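Local coordinates for member of DUF4221 family (Bacteroides vulgatus, PDB 3S9J), which is of unknown function, but folds as a six-bladed beta-propeller of the DUF4221 family and binds sodium ions in the crystal, at residues I54-I59 / I64-P69; G83-P88 / L128-Y133; E159-T164 / P186-E191. All coordinates share one frame; numbering follows the deposited sequence. Where two conformers were deposited one is given.

Contact 1: I54-I59 / I64-P69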
loop_
_atom_site.group_PDB
_atom_site.type_symbol
_atom_site.label_atom_id
_atom_site.label_comp_id
_atom_site.label_asym_id
_atom_site.label_seq_id
_atom_site.Cartn_x
_atom_site.Cartn_y
_atom_site.Cartn_z
ATOM N N ILE A 54 -4.298 12.725 12.462
ATOM C CA ILE A 54 -4.240 12.705 11.029
ATOM C C ILE A 54 -4.046 14.137 10.551
ATOM O O ILE A 54 -4.756 15.054 10.983
ATOM C CB ILE A 54 -5.534 12.113 10.421
ATOM C CG1 ILE A 54 -5.685 10.638 10.809
ATOM C CG2 ILE A 54 -5.562 12.253 8.876
ATOM C CD1 ILE A 54 -7.129 10.124 10.636
ATOM N N VAL A 55 -3.097 14.320 9.640
ATOM C CA VAL A 55 -2.873 15.603 9.014
ATOM C C VAL A 55 -3.371 15.536 7.578
ATOM O O VAL A 55 -3.124 14.559 6.865
ATOM C CB VAL A 55 -1.383 15.963 9.054
ATOM C CG1 VAL A 55 -1.048 17.196 8.194
ATOM C CG2 VAL A 55 -0.941 16.138 10.509
ATOM N N ILE A 56 -4.051 16.600 7.147
ATOM C CA ILE A 56 -4.459 16.719 5.782
ATOM C C ILE A 56 -3.615 17.804 5.134
ATOM O O ILE A 56 -3.595 18.939 5.623
ATOM C CB ILE A 56 -5.962 17.118 5.676
ATOM C CG1 ILE A 56 -6.850 16.138 6.448
ATOM C CG2 ILE A 56 -6.372 17.268 4.171
ATOM C CD1 ILE A 56 -6.764 14.668 6.001
ATOM N N PHE A 57 -2.886 17.460 4.074
ATOM C CA PHE A 57 -2.080 18.416 3.351
ATOM C C PHE A 57 -2.805 18.947 2.115
ATOM O O PHE A 57 -3.386 18.181 1.372
ATOM C CB PHE A 57 -0.766 17.812 2.876
ATOM C CG PHE A 57 0.224 17.504 3.983
ATOM C CD1 PHE A 57 0.961 18.517 4.598
ATOM C CD2 PHE A 57 0.437 16.217 4.382
ATOM C CE1 PHE A 57 1.863 18.229 5.603
ATOM C CE2 PHE A 57 1.364 15.919 5.353
ATOM C CZ PHE A 57 2.098 16.904 5.962
ATOM N N ASP A 58 -2.676 20.245 1.901
ATOM C CA ASP A 58 -3.201 20.973 0.719
ATOM C C ASP A 58 -2.156 20.971 -0.387
ATOM O O ASP A 58 -1.099 21.591 -0.250
ATOM C CB ASP A 58 -3.532 22.375 1.177
ATOM C CG ASP A 58 -4.119 23.254 0.076
ATOM O OD1 ASP A 58 -3.962 22.944 -1.131
ATOM O OD2 ASP A 58 -4.694 24.286 0.468
ATOM N N ILE A 59 -2.413 20.210 -1.449
ATOM C CA ILE A 59 -1.427 20.003 -2.500
ATOM C C ILE A 59 -1.141 21.287 -3.284
ATOM O O ILE A 59 0.031 21.675 -3.460
ATOM C CB ILE A 59 -1.826 18.830 -3.414
ATOM C CG1 ILE A 59 -1.668 17.489 -2.663
ATOM C CG2 ILE A 59 -0.941 18.830 -4.685
ATOM C CD1 ILE A 59 -2.408 16.325 -3.298
ATOM N N ILE A 64 -0.125 22.494 5.326
ATOM C CA ILE A 64 -1.150 21.802 6.090
ATOM C C ILE A 64 -2.511 22.487 5.954
ATOM O O ILE A 64 -2.626 23.707 6.187
ATOM C CB ILE A 64 -0.740 21.667 7.584
ATOM C CG1 ILE A 64 0.499 20.746 7.670
ATOM C CG2 ILE A 64 -1.876 21.099 8.420
ATOM C CD1 ILE A 64 1.105 20.671 9.087
ATOM N N ALA A 65 -3.512 21.694 5.586
ATOM C CA ALA A 65 -4.936 22.159 5.512
ATOM C C ALA A 65 -5.658 22.033 6.841
ATOM O O ALA A 65 -6.425 22.925 7.210
ATOM C CB ALA A 65 -5.725 21.348 4.460
ATOM N N LYS A 66 -5.524 20.890 7.495
ATOM C CA LYS A 66 -6.143 20.684 8.789
ATOM C C LYS A 66 -5.526 19.510 9.515
ATOM O O LYS A 66 -4.794 18.721 8.911
ATOM C CB LYS A 66 -7.647 20.520 8.707
ATOM C CG LYS A 66 -8.185 19.308 8.112
ATOM C CD LYS A 66 -9.746 19.383 8.089
ATOM C CE LYS A 66 -10.355 18.182 7.443
ATOM N NZ LYS A 66 -11.771 18.417 6.937
ATOM N N ARG A 67 -5.861 19.424 10.791
ATOM C CA ARG A 67 -5.389 18.374 11.676
ATOM C C ARG A 67 -6.609 17.763 12.309
ATOM O O ARG A 67 -7.445 18.470 12.904
ATOM C CB ARG A 67 -4.470 18.963 12.739
ATOM C CG ARG A 67 -3.854 17.978 13.700
ATOM C CD ARG A 67 -2.832 18.666 14.583
ATOM N NE ARG A 67 -1.712 19.205 13.802
ATOM C CZ ARG A 67 -0.630 18.547 13.410
ATOM N NH1 ARG A 67 -0.436 17.274 13.734
ATOM N NH2 ARG A 67 0.300 19.184 12.711
ATOM N N ILE A 68 -6.746 16.459 12.133
ATOM C CA ILE A 68 -7.856 15.703 12.702
ATOM C C ILE A 68 -7.366 15.005 13.954
ATOM O O ILE A 68 -6.468 14.158 13.891
ATOM C CB ILE A 68 -8.394 14.700 11.697
ATOM C CG1 ILE A 68 -8.812 15.406 10.403
ATOM C CG2 ILE A 68 -9.557 13.846 12.318
ATOM C CD1 ILE A 68 -9.263 14.450 9.278
ATOM N N PRO A 69 -7.901 15.384 15.119
ATOM C CA PRO A 69 -7.394 14.779 16.344
ATOM C C PRO A 69 -7.828 13.330 16.474
ATOM O O PRO A 69 -8.900 12.943 15.978
ATOM C CB PRO A 69 -8.004 15.644 17.455
ATOM C CG PRO A 69 -9.139 16.272 16.851
ATOM C CD PRO A 69 -8.939 16.377 15.387
#

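Contact 2: G83-P88 / L128-Y133. With FMT (formic acid), chain J.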
loop_
_atom_site.group_PDB
_atom_site.type_symbol
_atom_site.label_atom_id
_atom_site.label_comp_id
_atom_site.label_asym_id
_atom_site.label_seq_id
_atom_site.Cartn_x
_atom_site.Cartn_y
_atom_site.Cartn_z
ATOM N N GLY A 83 -3.542 2.620 10.274
ATOM C CA GLY A 83 -4.182 2.600 8.982
ATOM C C GLY A 83 -5.446 3.452 9.053
ATOM O O GLY A 83 -6.275 3.305 9.963
ATOM N N SER A 84 -5.620 4.307 8.060
ATOM C CA SER A 84 -6.763 5.206 7.989
ATOM C C SER A 84 -6.938 5.682 6.571
ATOM O O SER A 84 -5.956 5.858 5.830
ATOM C CB SER A 84 -6.615 6.372 8.975
ATOM O OG SER A 84 -5.428 7.101 8.714
ATOM N N ARG A 85 -8.194 5.888 6.163
ATOM C CA ARG A 85 -8.464 6.191 4.787
ATOM C C ARG A 85 -9.637 7.135 4.613
ATOM O O ARG A 85 -10.670 6.964 5.269
ATOM C CB ARG A 85 -8.762 4.882 4.040
ATOM C CG ARG A 85 -10.010 4.204 4.495
ATOM C CD ARG A 85 -10.230 2.838 3.875
ATOM N NE ARG A 85 -10.170 2.780 2.437
ATOM C CZ ARG A 85 -11.104 3.191 1.578
ATOM N NH1 ARG A 85 -12.225 3.811 1.961
ATOM N NH2 ARG A 85 -10.914 2.978 0.299
ATOM N N PRO A 86 -9.492 8.105 3.709
ATOM C CA PRO A 86 -10.639 8.959 3.321
ATOM C C PRO A 86 -11.652 8.082 2.614
ATOM O O PRO A 86 -11.274 7.273 1.748
ATOM C CB PRO A 86 -10.028 9.977 2.368
ATOM C CG PRO A 86 -8.773 9.389 1.851
ATOM C CD PRO A 86 -8.294 8.370 2.896
ATOM N N SER A 87 -12.923 8.210 2.984
ATOM C CA SER A 87 -13.918 7.224 2.584
ATOM C C SER A 87 -15.229 7.900 2.101
ATOM O O SER A 87 -16.308 7.614 2.648
ATOM C CB SER A 87 -14.197 6.275 3.749
ATOM O OG SER A 87 -13.033 5.549 4.105
ATOM N N PRO A 88 -15.144 8.740 1.052
ATOM C CA PRO A 88 -13.995 8.987 0.153
ATOM C C PRO A 88 -13.193 10.239 0.426
ATOM O O PRO A 88 -12.202 10.480 -0.251
ATOM C CB PRO A 88 -14.676 9.130 -1.211
ATOM C CG PRO A 88 -15.955 9.838 -0.878
ATOM C CD PRO A 88 -16.402 9.252 0.445
ATOM N N LEU A 128 -6.018 -6.860 10.539
ATOM C CA LEU A 128 -6.810 -5.776 9.928
ATOM C C LEU A 128 -5.877 -4.658 9.537
ATOM O O LEU A 128 -5.247 -4.048 10.412
ATOM C CB LEU A 128 -7.784 -5.186 10.936
ATOM C CG LEU A 128 -8.785 -6.139 11.516
ATOM C CD1 LEU A 128 -9.659 -5.367 12.509
ATOM C CD2 LEU A 128 -9.576 -6.750 10.370
ATOM N N SER A 129 -5.774 -4.386 8.247
ATOM C CA SER A 129 -4.923 -3.306 7.815
ATOM C C SER A 129 -5.327 -2.759 6.469
ATOM O O SER A 129 -5.924 -3.462 5.639
ATOM C CB SER A 129 -3.447 -3.778 7.738
ATOM O OG SER A 129 -2.588 -2.693 7.381
ATOM N N PHE A 130 -5.017 -1.488 6.306
ATOM C CA PHE A 130 -4.950 -0.823 5.013
ATOM C C PHE A 130 -3.933 0.310 5.184
ATOM O O PHE A 130 -3.630 0.733 6.319
ATOM C CB PHE A 130 -6.319 -0.354 4.463
ATOM C CG PHE A 130 -7.277 0.192 5.491
ATOM C CD1 PHE A 130 -7.171 1.485 5.957
ATOM C CD2 PHE A 130 -8.370 -0.571 5.914
ATOM C CE1 PHE A 130 -8.085 1.966 6.903
ATOM C CE2 PHE A 130 -9.276 -0.079 6.844
ATOM C CZ PHE A 130 -9.137 1.195 7.319
ATOM N N GLY A 131 -3.368 0.757 4.081
ATOM C CA GLY A 131 -2.268 1.719 4.140
ATOM C C GLY A 131 -1.567 1.852 2.816
ATOM O O GLY A 131 -2.029 1.326 1.802
ATOM N N SER A 132 -0.408 2.522 2.859
ATOM C CA SER A 132 0.296 2.906 1.654
ATOM C C SER A 132 1.733 2.403 1.647
ATOM O O SER A 132 2.382 2.484 0.624
ATOM C CB SER A 132 0.289 4.450 1.514
ATOM O OG SER A 132 0.672 5.043 2.760
ATOM N N TYR A 133 2.229 1.889 2.767
ATOM C CA TYR A 133 3.678 1.573 2.871
ATOM C C TYR A 133 3.994 0.524 1.799
ATOM O O TYR A 133 5.002 0.626 1.105
ATOM C CB TYR A 133 3.982 1.065 4.271
ATOM C CG TYR A 133 5.419 1.164 4.703
ATOM C CD1 TYR A 133 6.048 2.414 4.806
ATOM C CD2 TYR A 133 6.113 0.035 5.120
ATOM C CE1 TYR A 133 7.366 2.535 5.279
ATOM C CE2 TYR A 133 7.444 0.150 5.588
ATOM C CZ TYR A 133 8.046 1.400 5.665
ATOM O OH TYR A 133 9.357 1.522 6.122
HETATM C C FMT J . -13.465 5.089 -1.232
HETATM O O1 FMT J . -12.366 4.601 -1.526
HETATM O O2 FMT J . -13.910 5.120 -0.080
#

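Contact 3: E159-T164 / P186-E191. With FMT (formic acid), chain E.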
loop_
_atom_site.group_PDB
_atom_site.type_symbol
_atom_site.label_atom_id
_atom_site.label_comp_id
_atom_site.label_asym_id
_atom_site.label_seq_id
_atom_site.Cartn_x
_atom_site.Cartn_y
_atom_site.Cartn_z
ATOM N N GLU A 159 -2.026 -27.384 -1.067
ATOM C CA GLU A 159 -3.459 -27.499 -1.267
ATOM C C GLU A 159 -4.233 -26.392 -0.574
ATOM O O GLU A 159 -5.366 -26.118 -0.945
ATOM C CB GLU A 159 -3.984 -28.836 -0.728
ATOM C CG GLU A 159 -3.559 -30.052 -1.549
ATOM C CD GLU A 159 -2.121 -30.499 -1.284
ATOM O OE1 GLU A 159 -1.549 -30.111 -0.232
ATOM O OE2 GLU A 159 -1.577 -31.250 -2.132
ATOM N N ASP A 160 -3.636 -25.786 0.447
ATOM C CA ASP A 160 -4.333 -24.787 1.235
ATOM C C ASP A 160 -4.470 -23.451 0.520
ATOM O O ASP A 160 -5.449 -22.768 0.737
ATOM C CB ASP A 160 -3.637 -24.601 2.577
ATOM C CG ASP A 160 -3.674 -25.850 3.419
ATOM O OD1 ASP A 160 -4.750 -26.471 3.462
ATOM O OD2 ASP A 160 -2.648 -26.206 4.042
ATOM N N TRP A 161 -3.491 -23.069 -0.305
ATOM C CA TRP A 161 -3.494 -21.731 -0.925
ATOM C C TRP A 161 -4.803 -21.431 -1.693
ATOM O O TRP A 161 -5.441 -20.395 -1.435
ATOM C CB TRP A 161 -2.223 -21.479 -1.775
ATOM C CG TRP A 161 -0.985 -21.491 -0.893
ATOM C CD1 TRP A 161 -0.176 -22.568 -0.627
ATOM C CD2 TRP A 161 -0.505 -20.419 -0.071
ATOM N NE1 TRP A 161 0.799 -22.219 0.270
ATOM C CE2 TRP A 161 0.616 -20.907 0.639
ATOM C CE3 TRP A 161 -0.918 -19.093 0.142
ATOM C CZ2 TRP A 161 1.351 -20.108 1.507
ATOM C CZ3 TRP A 161 -0.193 -18.298 1.013
ATOM C CH2 TRP A 161 0.925 -18.811 1.694
ATOM N N PRO A 162 -5.234 -22.340 -2.594
ATOM C CA PRO A 162 -6.471 -22.082 -3.350
ATOM C C PRO A 162 -7.753 -22.181 -2.534
ATOM O O PRO A 162 -8.835 -21.909 -3.060
ATOM C CB PRO A 162 -6.471 -23.162 -4.447
ATOM C CG PRO A 162 -5.169 -23.792 -4.427
ATOM C CD PRO A 162 -4.518 -23.526 -3.104
ATOM N N ARG A 163 -7.644 -22.587 -1.274
ATOM C CA ARG A 163 -8.774 -22.563 -0.346
ATOM C C ARG A 163 -8.692 -21.395 0.642
ATOM O O ARG A 163 -9.543 -21.279 1.522
ATOM C CB ARG A 163 -8.831 -23.875 0.440
ATOM C CG ARG A 163 -9.033 -25.099 -0.421
ATOM C CD ARG A 163 -9.466 -26.265 0.447
ATOM N NE ARG A 163 -8.359 -26.781 1.254
ATOM C CZ ARG A 163 -7.716 -27.930 1.027
ATOM N NH1 ARG A 163 -8.056 -28.721 0.011
ATOM N NH2 ARG A 163 -6.719 -28.298 1.828
ATOM N N THR A 164 -7.663 -20.551 0.523
ATOM C CA THR A 164 -7.482 -19.440 1.448
ATOM C C THR A 164 -7.917 -18.147 0.761
ATOM O O THR A 164 -7.473 -17.840 -0.335
ATOM C CB THR A 164 -5.972 -19.342 1.884
ATOM O OG1 THR A 164 -5.588 -20.563 2.540
ATOM C CG2 THR A 164 -5.713 -18.132 2.810
ATOM N N PRO A 186 -2.172 -20.786 -6.827
ATOM C CA PRO A 186 -1.353 -21.974 -6.501
ATOM C C PRO A 186 0.089 -21.819 -6.970
ATOM O O PRO A 186 0.582 -22.634 -7.767
ATOM C CB PRO A 186 -2.067 -23.097 -7.263
ATOM C CG PRO A 186 -2.603 -22.408 -8.487
ATOM C CD PRO A 186 -3.047 -21.030 -7.992
ATOM N N ILE A 187 0.753 -20.785 -6.469
ATOM C CA ILE A 187 2.124 -20.451 -6.884
ATOM C C ILE A 187 3.127 -20.540 -5.737
ATOM O O ILE A 187 4.248 -20.057 -5.876
ATOM C CB ILE A 187 2.190 -19.040 -7.546
ATOM C CG1 ILE A 187 1.821 -17.932 -6.549
ATOM C CG2 ILE A 187 1.293 -18.991 -8.775
ATOM C CD1 ILE A 187 1.789 -16.498 -7.157
ATOM N N PHE A 188 2.708 -21.114 -4.605
ATOM C CA PHE A 188 3.512 -21.199 -3.389
ATOM C C PHE A 188 3.842 -22.664 -3.131
ATOM O O PHE A 188 2.966 -23.462 -2.822
ATOM C CB PHE A 188 2.750 -20.598 -2.217
ATOM C CG PHE A 188 2.324 -19.200 -2.470
ATOM C CD1 PHE A 188 3.237 -18.161 -2.345
ATOM C CD2 PHE A 188 1.036 -18.920 -2.870
ATOM C CE1 PHE A 188 2.861 -16.854 -2.613
ATOM C CE2 PHE A 188 0.646 -17.606 -3.118
ATOM C CZ PHE A 188 1.565 -16.585 -3.001
ATOM N N LYS A 189 5.119 -23.003 -3.267
ATOM C CA LYS A 189 5.582 -24.396 -3.330
ATOM C C LYS A 189 6.127 -24.934 -2.001
ATOM O O LYS A 189 6.023 -26.116 -1.712
ATOM C CB LYS A 189 6.668 -24.510 -4.404
ATOM C CG LYS A 189 6.269 -23.947 -5.779
ATOM C CD LYS A 189 4.867 -24.415 -6.201
ATOM C CE LYS A 189 4.679 -24.436 -7.724
ATOM N NZ LYS A 189 4.786 -23.091 -8.345
ATOM N N GLU A 190 6.734 -24.066 -1.202
ATOM C CA GLU A 190 7.385 -24.513 0.032
ATOM C C GLU A 190 6.376 -24.855 1.116
ATOM O O GLU A 190 5.371 -24.161 1.275
ATOM C CB GLU A 190 8.359 -23.456 0.556
ATOM C CG GLU A 190 9.523 -23.162 -0.385
ATOM C CD GLU A 190 9.183 -22.187 -1.490
ATOM O OE1 GLU A 190 8.196 -21.430 -1.339
ATOM O OE2 GLU A 190 9.910 -22.174 -2.513
ATOM N N GLU A 191 6.649 -25.918 1.870
ATOM C CA GLU A 191 5.759 -26.351 2.937
ATOM C C GLU A 191 6.499 -26.340 4.266
ATOM O O GLU A 191 7.001 -27.362 4.727
ATOM C CB GLU A 191 5.179 -27.731 2.617
ATOM C CG GLU A 191 4.225 -27.700 1.414
ATOM C CD GLU A 191 3.562 -29.035 1.122
ATOM O OE1 GLU A 191 4.194 -30.078 1.382
ATOM O OE2 GLU A 191 2.414 -29.049 0.615
HETATM C C FMT E . -7.592 -24.775 4.967
HETATM O O1 FMT E . -7.537 -25.181 3.806
HETATM O O2 FMT E . -7.425 -23.587 5.247
HETATM O O HOH W 1 1.050 -31.121 0.227
HETATM O O HOH W 2 2.713 -24.185 0.862
#

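Contact 1: I54-I59 / I64-P69
Ile54 and Ile68 face each other as a hydrogen-bonded antiparallel pair: Ile68 N donates to Ile54 O at 2.7 Å, and Ile54 N returns an almost straight bond to Ile68 O at 3.0 Å. One step on, Val55 pairs with Arg67 without hydrogen bonds between them, and Ile56 N donates to Lys66 O at 2.9 Å. The regular ladder then slips by a residue, because Ile56 O takes Ala65 N at 2.8 Å and also a weak bond from Lys66 N.

The side chains split between two faces. On one, Ile54, Ile56, Lys66 and Ile68 gather. Lys66 holds CG between its backbone N and carbonyl carbon (chi1 70°) and then runs out extended, which lays its aliphatic chain alongside Ile56, CG to Ile56 CG1 at 3.8 Å; the CD1 of Ile68 crosses against that same isoleucine. Val55 and Arg67 take the other face, where CG2 of Val55 lies over one face of the Arg67 guanidinium, 3.5 Å from NH1. CG1 of Val55 sits over the centre of the Phe57 ring. Past the bulge the side chains of Phe57 and Ile64 diverge, yet Ile64 CG1 meets Phe57 CE1 obliquely at 3.5 Å.

Further out, Arg67 is fixed by a salt bridge from NH1 to Asp53 and by a bond from NH2 to Thr24, itself a sodium ligand, and Lys66 NZ reaches Ser90. Phe57 also meets Phe44 edge-to-face, and Val55 is backbone-bonded to Phe44, so strand 39-46 lies on the other flank of strand 53-58. Ala65, with psi near -47°, and Lys66 both facing Ile56 make a classic beta bulge, set in the hairpin of third and fourth strands that forms the outer half of a four-stranded beta-propeller blade.

Contact 2: G83-P88 / L128-Y133
Arg85 NH1, at the end of a side chain that lies over Phe130, is shared between two acceptors: Ser87 OG at 2.9 Å, tilted from the guanidinium plane, and O2 of a formic acid molecule at 3.0 Å. NH2 holds the other oxygen, O1, at 2.8 Å, giving a two-pronged grip at the guanidinium edge; the ligand probably came from the crystallisation liquor. This is the inner part of the beta-propeller: strand 84-86 is the first of its blade, and Phe130 belongs to the loop leading from that blade to the next.

The arginine stem does the packing. Its CD stands over the centre of the Phe130 ring, a CH-pi contact of 3.9 Å to the centroid, while the guanidinium turns almost perpendicular to the ring, planes 84° apart. A bend at chi3 (-53°) lets the stem cross the ring and the charged head run on beyond it, where NE is tied to Pro137 O. With an alanine at Arg85 the Phe130 face would probably lose its CH-pi partner, and Pro137 O, Ser87 OG and the formic acid these N-H donors.

Beside this, Phe130 CE1 approaches Ser84 N at 3.6 Å, with Ser84 CA at the ring's edge, and Ser84 OG turns elsewhere, to Glu45 and His43. No hydrogen bond joins the two segments; their backbones meet where Gly83 CA lies 3.3 Å from Phe130 O, a spot where any CB would collide with that oxygen.

Contact 3: E159-T164 / P186-E191
Trp161 and Phe188 make the aromatic part of this contact. Phe188 CB sits over the five-membered ring of Trp161, a CH-pi contact 3.6 Å from the centroid. With CG anti to the carbonyl carbon (chi1 -56°), the phenyl ring comes to lie over the six-membered part of the indole, CD2 to Trp161 CD2 at 3.5 Å, with the planes at 33°, so the two rings meet obliquely. Ile187 CG1 lies on the opposite face of the phenyl ring. Tyr199 meets the indole as well.

The purely aliphatic share is small: Pro162 CG and Pro186 CB touch loosely.

Polar links between the loops run through water. Trp161 NE1 donates in the ring plane to a water at 2.8 Å, and that water donates on to Glu190 O at 2.7 Å, which ties indole to backbone. A second water donates to both Glu159 OE1 and Glu191 OE2. These carboxylate oxygens are 4.2 Å apart, and the shared donor probably eases their mutual repulsion; Glu191 OE2 also accepts from Lys158 N.

Bonds within 159-164 close the turn that carries Trp161. Asp160 O accepts from Arg163 N and, on the opposite face of its plane, from Thr164 OG1 at 2.9 Å. Asp160 OD1 forms a salt bridge with Arg163 NH2 at 3.1 Å, while NE of that arginine binds a formic acid molecule, and Asp160 OD2 pairs with Lys153.

Residues 161-163 belong to a short 3-10 segment shortly before strand 165-171. The contact thus joins a loop between the second and third strands of a beta-propeller blade to the connection that leaves its last strand, 177-183, for the next blade, through an aromatic pair and bridging waters.

The three contacts sample different levels of one propeller. Contact 2 lies nearest the middle, contact 1 is buried between outer blade strands, and contact 3 is at the partly exposed periphery, on the far side of the chain's centre from contact 1 and about 42 Å from it between centres. Contacts 1 and 2 follow each other along the chain and meet where Ile54 CD1 packs 4.0 Å from Ser84 OG. Chemistry changes with place: backbone bonds dominate within a blade in 54-59/64-69, a side-chain stem over a ring joins a strand to an interblade loop in contact 2, and contact 3 adds water bridges between its loops.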